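Local coordinates for heparin binding protein (Homo sapiens, PDB 1A7S) that binds heparin, kills many Gram-negative bacteria, probably through affinity for their lipopolysaccharide, and attracts monocytes and fibroblasts, at residues Ile1-Arg5 / Val125-Gln131; Arg10-Phe14 / Ser103-Leu108; Gln84-Asn88 / Cys154-Asn158. One frame throughout, in Å; residues are numbered along the deposited sequence. Where two conformers were deposited one is given.

In the fold
All three contacts lie in the trypsin-like fold, which has two antiparallel beta-barrels. Along the chain contact 2 is nested inside the loop closed by contact 1, while contact 3 alternates with both. Contact 1 sets the N-terminus against the end of strand 122-127, buried as in an active protease. Contact 2 joins two loops beside strand 23-32, one leading into strand 15-20 and the other toward strand 122-127. Contacts 1 and 2 have centres about 17 Å apart and touch, A126 CB lying 3.7 Å from F12 CD2. Contact 3 joins surface loops about 28 Å from contact 2, centre to centre, across the chain's centre. Contacts 2 and 3 are structural packing between loops.

Contact 1: residues Ile1-Arg5 / Val125-Gln131; sequences IVGGR and VAGWGSQ. With NAG (2-acetamido-2-deoxy-beta-D-glucopyranose), chain B; EOH (ethanol), chain G.
The N-terminal nitrogen of I1 meets the loop that follows strand 122-127. I1 N donates to S130 O at 2.9 Å, from a position tilted 35° out of the carbonyl plane. A weak bond to G129 O adds to this. The amide of Q131 reaches back in the other direction: Q131 NE2 gives a nearly straight bond to I1 O at 2.9 Å, with that oxygen in the amide plane. The chain of Q131 is bent at chi2 (60°), which folds the amide back over its own loop, and NE2 also makes a weak bond to G129 O.

The end of the I1 side chain packs on the strand. CG1 lies beside the backbone N, and it packs 3.6 Å from G127 N. CD1 goes further and meets V125 CG1 at 4.2 Å. V2 packs on Q131, with V2 CG2 3.2 Å from Q131 O.

A water links the two segments. It accepts from I1 N and donates to G127 O and G129 O. Beyond it, D174 takes I1 N through OD2 and G129 N through OD1, so one carboxylate holds both segments. Away from this junction, R5 NH1 bonds O3 of a glycan sugar.

A mature N-terminus buried against an aspartate is the activated arrangement of the trypsin fold, kept here in a serine protease homolog.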
loop_
_atom_site.group_PDB
_atom_site.type_symbol
_atom_site.label_atom_id
_atom_site.label_comp_id
_atom_site.label_asym_id
_atom_site.label_seq_id
_atom_site.Cartn_x
_atom_site.Cartn_y
_atom_site.Cartn_z
ATOM N N ILE A 1 8.455 6.021 5.673
ATOM C CA ILE A 1 8.752 4.973 6.711
ATOM C C ILE A 1 9.720 5.543 7.707
ATOM O O ILE A 1 10.760 6.058 7.303
ATOM C CB ILE A 1 9.346 3.734 6.021
ATOM C CG1 ILE A 1 8.413 3.090 4.962
ATOM C CG2 ILE A 1 9.840 2.690 7.030
ATOM C CD1 ILE A 1 7.161 2.387 5.549
ATOM N N VAL A 2 9.364 5.387 8.990
ATOM C CA VAL A 2 10.228 5.752 10.089
ATOM C C VAL A 2 10.870 4.531 10.670
ATOM O O VAL A 2 10.265 3.457 10.728
ATOM C CB VAL A 2 9.425 6.563 11.167
ATOM C CG1 VAL A 2 8.226 5.923 11.682
ATOM C CG2 VAL A 2 10.400 7.060 12.236
ATOM N N GLY A 3 12.150 4.635 11.052
ATOM C CA GLY A 3 12.798 3.542 11.730
ATOM C C GLY A 3 13.197 2.416 10.835
ATOM O O GLY A 3 13.443 1.304 11.340
ATOM N N GLY A 4 13.240 2.624 9.551
ATOM C CA GLY A 4 13.535 1.621 8.562
ATOM C C GLY A 4 14.925 1.730 7.952
ATOM O O GLY A 4 15.732 2.549 8.340
ATOM N N ARG A 5 15.152 0.883 6.987
ATOM C CA ARG A 5 16.393 0.761 6.221
ATOM C C ARG A 5 16.129 1.039 4.750
ATOM O O ARG A 5 15.038 0.779 4.231
ATOM C CB ARG A 5 16.901 -0.682 6.356
ATOM C CG ARG A 5 18.077 -1.171 5.678
ATOM C CD ARG A 5 18.418 -2.644 5.967
ATOM N NE ARG A 5 18.694 -2.773 7.420
ATOM C CZ ARG A 5 18.703 -3.957 8.020
ATOM N NH1 ARG A 5 18.371 -5.081 7.369
ATOM N NH2 ARG A 5 18.966 -3.992 9.314
ATOM N N VAL A 125 6.768 -3.579 6.011
ATOM C CA VAL A 125 6.129 -2.518 5.276
ATOM C C VAL A 125 7.192 -1.681 4.614
ATOM O O VAL A 125 8.235 -1.379 5.306
ATOM C CB VAL A 125 5.129 -1.727 6.131
ATOM C CG1 VAL A 125 5.684 -1.121 7.354
ATOM C CG2 VAL A 125 4.346 -0.794 5.261
ATOM N N ALA A 126 7.062 -1.299 3.409
ATOM C CA ALA A 126 7.986 -0.523 2.623
ATOM C C ALA A 126 7.256 0.654 1.969
ATOM O O ALA A 126 6.092 0.583 1.614
ATOM C CB ALA A 126 8.668 -1.385 1.580
ATOM N N GLY A 127 8.005 1.717 1.680
ATOM C CA GLY A 127 7.461 2.858 1.033
ATOM C C GLY A 127 8.423 4.003 0.918
ATOM O O GLY A 127 9.548 3.931 1.441
ATOM N N TRP A 128 7.974 5.060 0.267
ATOM C CA TRP A 128 8.762 6.258 0.023
ATOM C C TRP A 128 8.383 7.379 0.992
ATOM O O TRP A 128 8.765 8.547 0.779
ATOM C CB TRP A 128 8.632 6.719 -1.399
ATOM C CG TRP A 128 9.291 5.880 -2.447
ATOM C CD1 TRP A 128 10.595 6.025 -2.844
ATOM C CD2 TRP A 128 8.750 4.834 -3.236
ATOM N NE1 TRP A 128 10.878 5.136 -3.845
ATOM C CE2 TRP A 128 9.772 4.391 -4.110
ATOM C CE3 TRP A 128 7.492 4.201 -3.287
ATOM C CZ2 TRP A 128 9.569 3.356 -5.015
ATOM C CZ3 TRP A 128 7.298 3.199 -4.220
ATOM C CH2 TRP A 128 8.344 2.804 -5.069
ATOM N N GLY A 129 7.627 7.066 2.047
ATOM C CA GLY A 129 7.167 8.097 2.959
ATOM C C GLY A 129 8.224 8.740 3.767
ATOM O O GLY A 129 9.412 8.378 3.758
ATOM N N SER A 130 7.818 9.794 4.512
ATOM C CA SER A 130 8.733 10.529 5.366
ATOM C C SER A 130 9.143 9.727 6.607
ATOM O O SER A 130 8.652 8.625 6.864
ATOM C CB SER A 130 8.022 11.811 5.844
ATOM O OG SER A 130 6.887 11.472 6.640
ATOM N N GLN A 131 10.015 10.322 7.384
ATOM C CA GLN A 131 10.555 9.796 8.646
ATOM C C GLN A 131 9.928 10.415 9.866
ATOM O O GLN A 131 10.150 9.982 10.999
ATOM C CB GLN A 131 12.046 9.771 8.738
ATOM C CG GLN A 131 12.762 8.801 7.783
ATOM C CD GLN A 131 12.488 9.101 6.342
ATOM O OE1 GLN A 131 12.877 10.162 5.872
ATOM N NE2 GLN A 131 11.750 8.246 5.639
HETATM C C1 NAG B . 14.211 -7.828 9.896
HETATM C C2 NAG B . 15.554 -7.024 9.958
HETATM C C3 NAG B . 16.676 -7.941 9.502
HETATM C C4 NAG B . 16.688 -9.150 10.541
HETATM C C5 NAG B . 15.346 -9.869 10.268
HETATM C C6 NAG B . 15.052 -10.958 11.268
HETATM C C7 NAG B . 15.288 -4.628 9.342
HETATM C C8 NAG B . 15.060 -3.613 8.270
HETATM N N2 NAG B . 15.479 -5.914 8.961
HETATM O O3 NAG B . 17.897 -7.298 9.667
HETATM O O4 NAG B . 17.780 -9.988 10.042
HETATM O O5 NAG B . 14.319 -8.979 10.760
HETATM O O6 NAG B . 15.615 -10.644 12.513
HETATM O O7 NAG B . 15.247 -4.358 10.498
HETATM C C1 EOH G . 5.865 -4.015 1.240
HETATM C C2 EOH G . 6.601 -4.798 2.255
HETATM O O EOH G . 5.318 -2.702 1.628
HETATM O O HOH W 1 10.328 5.820 3.502
#

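Contact 2: residues Arg10-Phe14 / Ser103-Leu108; sequences RQFPF and SSVTIL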
loop_
_atom_site.group_PDB
_atom_site.type_symbol
_atom_site.label_atom_id
_atom_site.label_comp_id
_atom_site.label_asym_id
_atom_site.label_seq_id
_atom_site.Cartn_x
_atom_site.Cartn_y
_atom_site.Cartn_z
ATOM N N ARG A 10 14.568 -3.417 -6.725
ATOM C CA ARG A 10 13.724 -4.581 -6.990
ATOM C C ARG A 10 13.469 -5.364 -5.746
ATOM O O ARG A 10 12.908 -6.475 -5.862
ATOM C CB ARG A 10 14.328 -5.464 -8.100
ATOM C CG ARG A 10 14.880 -4.721 -9.278
ATOM C CD ARG A 10 15.247 -5.634 -10.414
ATOM N NE ARG A 10 16.149 -6.714 -10.062
ATOM C CZ ARG A 10 17.501 -6.630 -10.003
ATOM N NH1 ARG A 10 18.113 -5.503 -10.287
ATOM N NH2 ARG A 10 18.196 -7.705 -9.720
ATOM N N GLN A 11 13.785 -4.842 -4.558
ATOM C CA GLN A 11 13.521 -5.629 -3.340
ATOM C C GLN A 11 12.001 -5.781 -3.134
ATOM O O GLN A 11 11.594 -6.823 -2.610
ATOM C CB GLN A 11 14.128 -4.920 -2.134
ATOM C CG GLN A 11 14.024 -5.736 -0.853
ATOM C CD GLN A 11 14.779 -5.125 0.292
ATOM O OE1 GLN A 11 15.577 -4.152 0.126
ATOM N NE2 GLN A 11 14.515 -5.555 1.513
ATOM N N PHE A 12 11.225 -4.768 -3.493
ATOM C CA PHE A 12 9.766 -4.787 -3.402
ATOM C C PHE A 12 9.149 -4.453 -4.735
ATOM O O PHE A 12 8.627 -3.352 -4.988
ATOM C CB PHE A 12 9.313 -3.761 -2.339
ATOM C CG PHE A 12 9.964 -4.054 -0.997
ATOM C CD1 PHE A 12 9.523 -5.029 -0.166
ATOM C CD2 PHE A 12 11.045 -3.318 -0.544
ATOM C CE1 PHE A 12 10.067 -5.260 1.063
ATOM C CE2 PHE A 12 11.623 -3.512 0.642
ATOM C CZ PHE A 12 11.170 -4.517 1.480
ATOM N N PRO A 13 9.228 -5.421 -5.677
ATOM C CA PRO A 13 8.924 -5.089 -7.087
ATOM C C PRO A 13 7.431 -4.946 -7.415
ATOM O O PRO A 13 7.088 -4.549 -8.532
ATOM C CB PRO A 13 9.591 -6.202 -7.854
ATOM C CG PRO A 13 9.647 -7.362 -6.934
ATOM C CD PRO A 13 9.734 -6.809 -5.544
ATOM N N PHE A 14 6.560 -5.177 -6.465
ATOM C CA PHE A 14 5.150 -4.960 -6.566
ATOM C C PHE A 14 4.738 -3.557 -6.191
ATOM O O PHE A 14 3.563 -3.211 -6.286
ATOM C CB PHE A 14 4.374 -6.002 -5.741
ATOM C CG PHE A 14 4.928 -6.096 -4.337
ATOM C CD1 PHE A 14 4.653 -5.153 -3.401
ATOM C CD2 PHE A 14 5.821 -7.145 -3.992
ATOM C CE1 PHE A 14 5.237 -5.162 -2.133
ATOM C CE2 PHE A 14 6.394 -7.147 -2.737
ATOM C CZ PHE A 14 6.139 -6.176 -1.828
ATOM N N SER A 103 11.533 -8.068 -14.191
ATOM C CA SER A 103 12.263 -8.235 -12.915
ATOM C C SER A 103 11.982 -7.075 -11.974
ATOM O O SER A 103 12.197 -7.220 -10.747
ATOM C CB SER A 103 13.758 -8.338 -13.284
ATOM O OG SER A 103 14.168 -7.156 -13.934
ATOM N N SER A 104 11.477 -5.945 -12.468
ATOM C CA SER A 104 11.216 -4.798 -11.538
ATOM C C SER A 104 9.729 -4.579 -11.249
ATOM O O SER A 104 9.443 -3.679 -10.479
ATOM C CB SER A 104 11.765 -3.498 -12.185
ATOM O OG SER A 104 13.143 -3.547 -12.339
ATOM N N VAL A 105 8.869 -5.356 -11.886
ATOM C CA VAL A 105 7.407 -5.188 -11.731
ATOM C C VAL A 105 6.793 -6.593 -11.616
ATOM O O VAL A 105 6.778 -7.388 -12.568
ATOM C CB VAL A 105 6.807 -4.433 -12.897
ATOM C CG1 VAL A 105 5.275 -4.376 -12.773
ATOM C CG2 VAL A 105 7.358 -3.003 -13.006
ATOM N N THR A 106 6.249 -6.871 -10.428
ATOM C CA THR A 106 5.624 -8.149 -10.154
ATOM C C THR A 106 4.304 -7.914 -9.398
ATOM O O THR A 106 4.031 -6.824 -8.906
ATOM C CB THR A 106 6.542 -8.994 -9.170
ATOM O OG1 THR A 106 6.601 -8.276 -7.932
ATOM C CG2 THR A 106 7.865 -9.275 -9.743
ATOM N N ILE A 107 3.506 -8.965 -9.358
ATOM C CA ILE A 107 2.214 -8.949 -8.692
ATOM C C ILE A 107 2.399 -9.504 -7.277
ATOM O O ILE A 107 2.991 -10.550 -7.038
ATOM C CB ILE A 107 1.194 -9.788 -9.479
ATOM C CG1 ILE A 107 0.883 -9.118 -10.826
ATOM C CG2 ILE A 107 -0.040 -10.127 -8.676
ATOM C CD1 ILE A 107 0.143 -10.054 -11.807
ATOM N N LEU A 108 1.771 -8.822 -6.319
ATOM C CA LEU A 108 1.764 -9.237 -4.920
ATOM C C LEU A 108 0.488 -10.077 -4.665
ATOM O O LEU A 108 -0.602 -9.577 -4.879
ATOM C CB LEU A 108 1.681 -7.983 -4.030
ATOM C CG LEU A 108 1.672 -8.218 -2.523
ATOM C CD1 LEU A 108 2.906 -8.940 -2.062
ATOM C CD2 LEU A 108 1.545 -6.888 -1.796
#
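The F14 ring lies with one face against L108. L108 CD1 stands 4.0 Å from the ring centroid, only 12° off the normal, in a CH-pi contact. CD2 of the same leucine covers the CD1 side of the ring, so the two methyls share that face. The opposite face looks onto the backbone of F12. F14 CG sits between the backbone N and the carbonyl carbon (chi1 50°), which turns the ring face onto L108. F14 CB is 3.8 Å from L108 CB.

P13 and T106 meet at an angle. The hydroxyl T106 OG1 is 3.3 Å from P13 CG, and the methyl T106 CG2 lies against the same ring carbon. This pairing lies in the trypsin-like fold where the loop entering strand 15-20 meets the chain linking the two sheets. P178 and V180 of strand 178-181 also touch both F14 and L108.

One backbone bond joins the segments: T106 N donates to P13 O at 3.1 Å, from well above the carbonyl plane. V105 CA also approaches that oxygen. T106 O is buried without a polar partner, and F14 CA lies 3.2 Å from it. At the outer end R10 lays its CD 3.5 Å from S103 O.

Contact 3: residues Gln84-Asn88 / Cys154-Asn158; sequences QQNLN and CRPNN
The nearest CA atoms of the two segments, L87 CA and N157 CA, are 6.7 Å apart, and side chains from a type I beta turn, R155 to N158, bridge the gap. Both segments are surface loops of the trypsin-like fold: one leads into strand 91-95, the other into strand 158-162. N86 and L87 form a G1 beta bulge opposite D82.

R155 grips Q85 O end-on with two nitrogens. NH2 donates at 2.8 Å to Q85 O, and NH1 donates to the same atom. The oxygen lies in the guanidinium plane, and both donors lie in its carbonyl plane, so the guanidinium meets the loop edge-on. NH1 also makes a weak bond to N86 O. R155 CG lies between the backbone N and the carbonyl carbon (chi1 61°), and a bend at chi3 carries the guanidinium round to Q85. L87 CD2 lies over one guanidinium face, toward its rim, and also packs 3.7 Å from N157 CG. F191 of strand 184-192 and F202 of strand 201-205 touch the R155 side chain.

N157 uses both ends of its amide on N88. The two side chains run at about a right angle, with their amide planes 33° apart. N157 ND2 donates to N88 OD1 at 3.0 Å. N157 OD1 accepts from the backbone N88 N at 2.9 Å, in an almost straight bond with an N-H...O angle of 175°.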
loop_
_atom_site.group_PDB
_atom_site.type_symbol
_atom_site.label_atom_id
_atom_site.label_comp_id
_atom_site.label_asym_id
_atom_site.label_seq_id
_atom_site.Cartn_x
_atom_site.Cartn_y
_atom_site.Cartn_z
ATOM N N GLN A 84 -14.984 9.068 7.957
ATOM C CA GLN A 84 -15.175 9.464 9.322
ATOM C C GLN A 84 -14.693 8.413 10.298
ATOM O O GLN A 84 -14.149 8.713 11.404
ATOM C CB GLN A 84 -16.565 9.949 9.604
ATOM C CG GLN A 84 -16.782 10.858 10.832
ATOM C CD GLN A 84 -16.923 10.027 12.112
ATOM O OE1 GLN A 84 -17.461 8.879 12.009
ATOM N NE2 GLN A 84 -16.414 10.516 13.193
ATOM N N GLN A 85 -14.934 7.149 9.994
ATOM C CA GLN A 85 -14.575 6.047 10.857
ATOM C C GLN A 85 -13.283 5.412 10.388
ATOM O O GLN A 85 -12.841 4.424 10.992
ATOM C CB GLN A 85 -15.734 5.060 10.881
ATOM C CG GLN A 85 -16.925 5.448 11.706
ATOM C CD GLN A 85 -16.653 5.477 13.176
ATOM O OE1 GLN A 85 -16.141 4.465 13.733
ATOM N NE2 GLN A 85 -16.859 6.637 13.811
ATOM N N ASN A 86 -12.735 5.912 9.281
ATOM C CA ASN A 86 -11.546 5.220 8.726
ATOM C C ASN A 86 -11.877 3.792 8.457
ATOM O O ASN A 86 -11.041 2.867 8.788
ATOM C CB ASN A 86 -10.413 5.360 9.758
ATOM C CG ASN A 86 -10.016 6.809 9.962
ATOM O OD1 ASN A 86 -10.033 7.397 11.066
ATOM N ND2 ASN A 86 -9.717 7.465 8.836
ATOM N N LEU A 87 -13.050 3.521 7.930
ATOM C CA LEU A 87 -13.474 2.117 7.718
ATOM C C LEU A 87 -13.460 1.742 6.240
ATOM O O LEU A 87 -13.819 2.594 5.383
ATOM C CB LEU A 87 -14.923 1.936 8.181
ATOM C CG LEU A 87 -15.194 1.666 9.622
ATOM C CD1 LEU A 87 -16.691 1.436 9.753
ATOM C CD2 LEU A 87 -14.342 0.660 10.317
ATOM N N ASN A 88 -13.101 0.546 5.945
ATOM C CA ASN A 88 -13.095 0.038 4.583
ATOM C C ASN A 88 -12.213 0.858 3.702
ATOM O O ASN A 88 -12.560 1.241 2.593
ATOM C CB ASN A 88 -14.499 -0.097 4.073
ATOM C CG ASN A 88 -15.389 -1.075 4.837
ATOM O OD1 ASN A 88 -14.991 -1.725 5.765
ATOM N ND2 ASN A 88 -16.631 -1.146 4.347
ATOM N N CYS A 154 -6.345 -3.231 18.568
ATOM C CA CYS A 154 -6.734 -2.921 17.173
ATOM C C CYS A 154 -8.280 -2.884 17.124
ATOM O O CYS A 154 -8.966 -2.642 18.107
ATOM C CB CYS A 154 -6.175 -4.005 16.284
ATOM S SG CYS A 154 -5.943 -3.648 14.547
ATOM N N ARG A 155 -8.790 -3.092 15.933
ATOM C CA ARG A 155 -10.247 -3.167 15.711
ATOM C C ARG A 155 -10.439 -4.122 14.536
ATOM O O ARG A 155 -9.511 -4.317 13.743
ATOM C CB ARG A 155 -10.714 -1.750 15.310
ATOM C CG ARG A 155 -10.053 -1.297 14.066
ATOM C CD ARG A 155 -9.924 0.258 14.036
ATOM N NE ARG A 155 -11.032 0.823 13.528
ATOM C CZ ARG A 155 -11.421 1.831 12.785
ATOM N NH1 ARG A 155 -10.799 2.118 11.639
ATOM N NH2 ARG A 155 -12.413 2.616 13.152
ATOM N N PRO A 156 -11.575 -4.793 14.468
ATOM C CA PRO A 156 -11.796 -5.823 13.481
ATOM C C PRO A 156 -11.544 -5.448 12.044
ATOM O O PRO A 156 -11.058 -6.315 11.274
ATOM C CB PRO A 156 -13.199 -6.331 13.730
ATOM C CG PRO A 156 -13.542 -5.959 15.105
ATOM C CD PRO A 156 -12.731 -4.705 15.439
ATOM N N ASN A 157 -11.815 -4.221 11.631
ATOM C CA ASN A 157 -11.630 -3.827 10.216
ATOM C C ASN A 157 -10.160 -3.726 9.798
ATOM O O ASN A 157 -9.890 -3.609 8.603
ATOM C CB ASN A 157 -12.247 -2.409 10.030
ATOM C CG ASN A 157 -12.626 -2.133 8.625
ATOM O OD1 ASN A 157 -12.110 -1.192 7.995
ATOM N ND2 ASN A 157 -13.516 -2.935 8.086
ATOM N N ASN A 158 -9.266 -3.734 10.776
ATOM C CA ASN A 158 -7.864 -3.486 10.562
ATOM C C ASN A 158 -6.991 -4.632 11.006
ATOM O O ASN A 158 -7.402 -5.475 11.818
ATOM C CB ASN A 158 -7.421 -2.220 11.319
ATOM C CG ASN A 158 -8.083 -0.972 10.719
ATOM O OD1 ASN A 158 -7.580 -0.414 9.664
ATOM N ND2 ASN A 158 -9.092 -0.508 11.275
#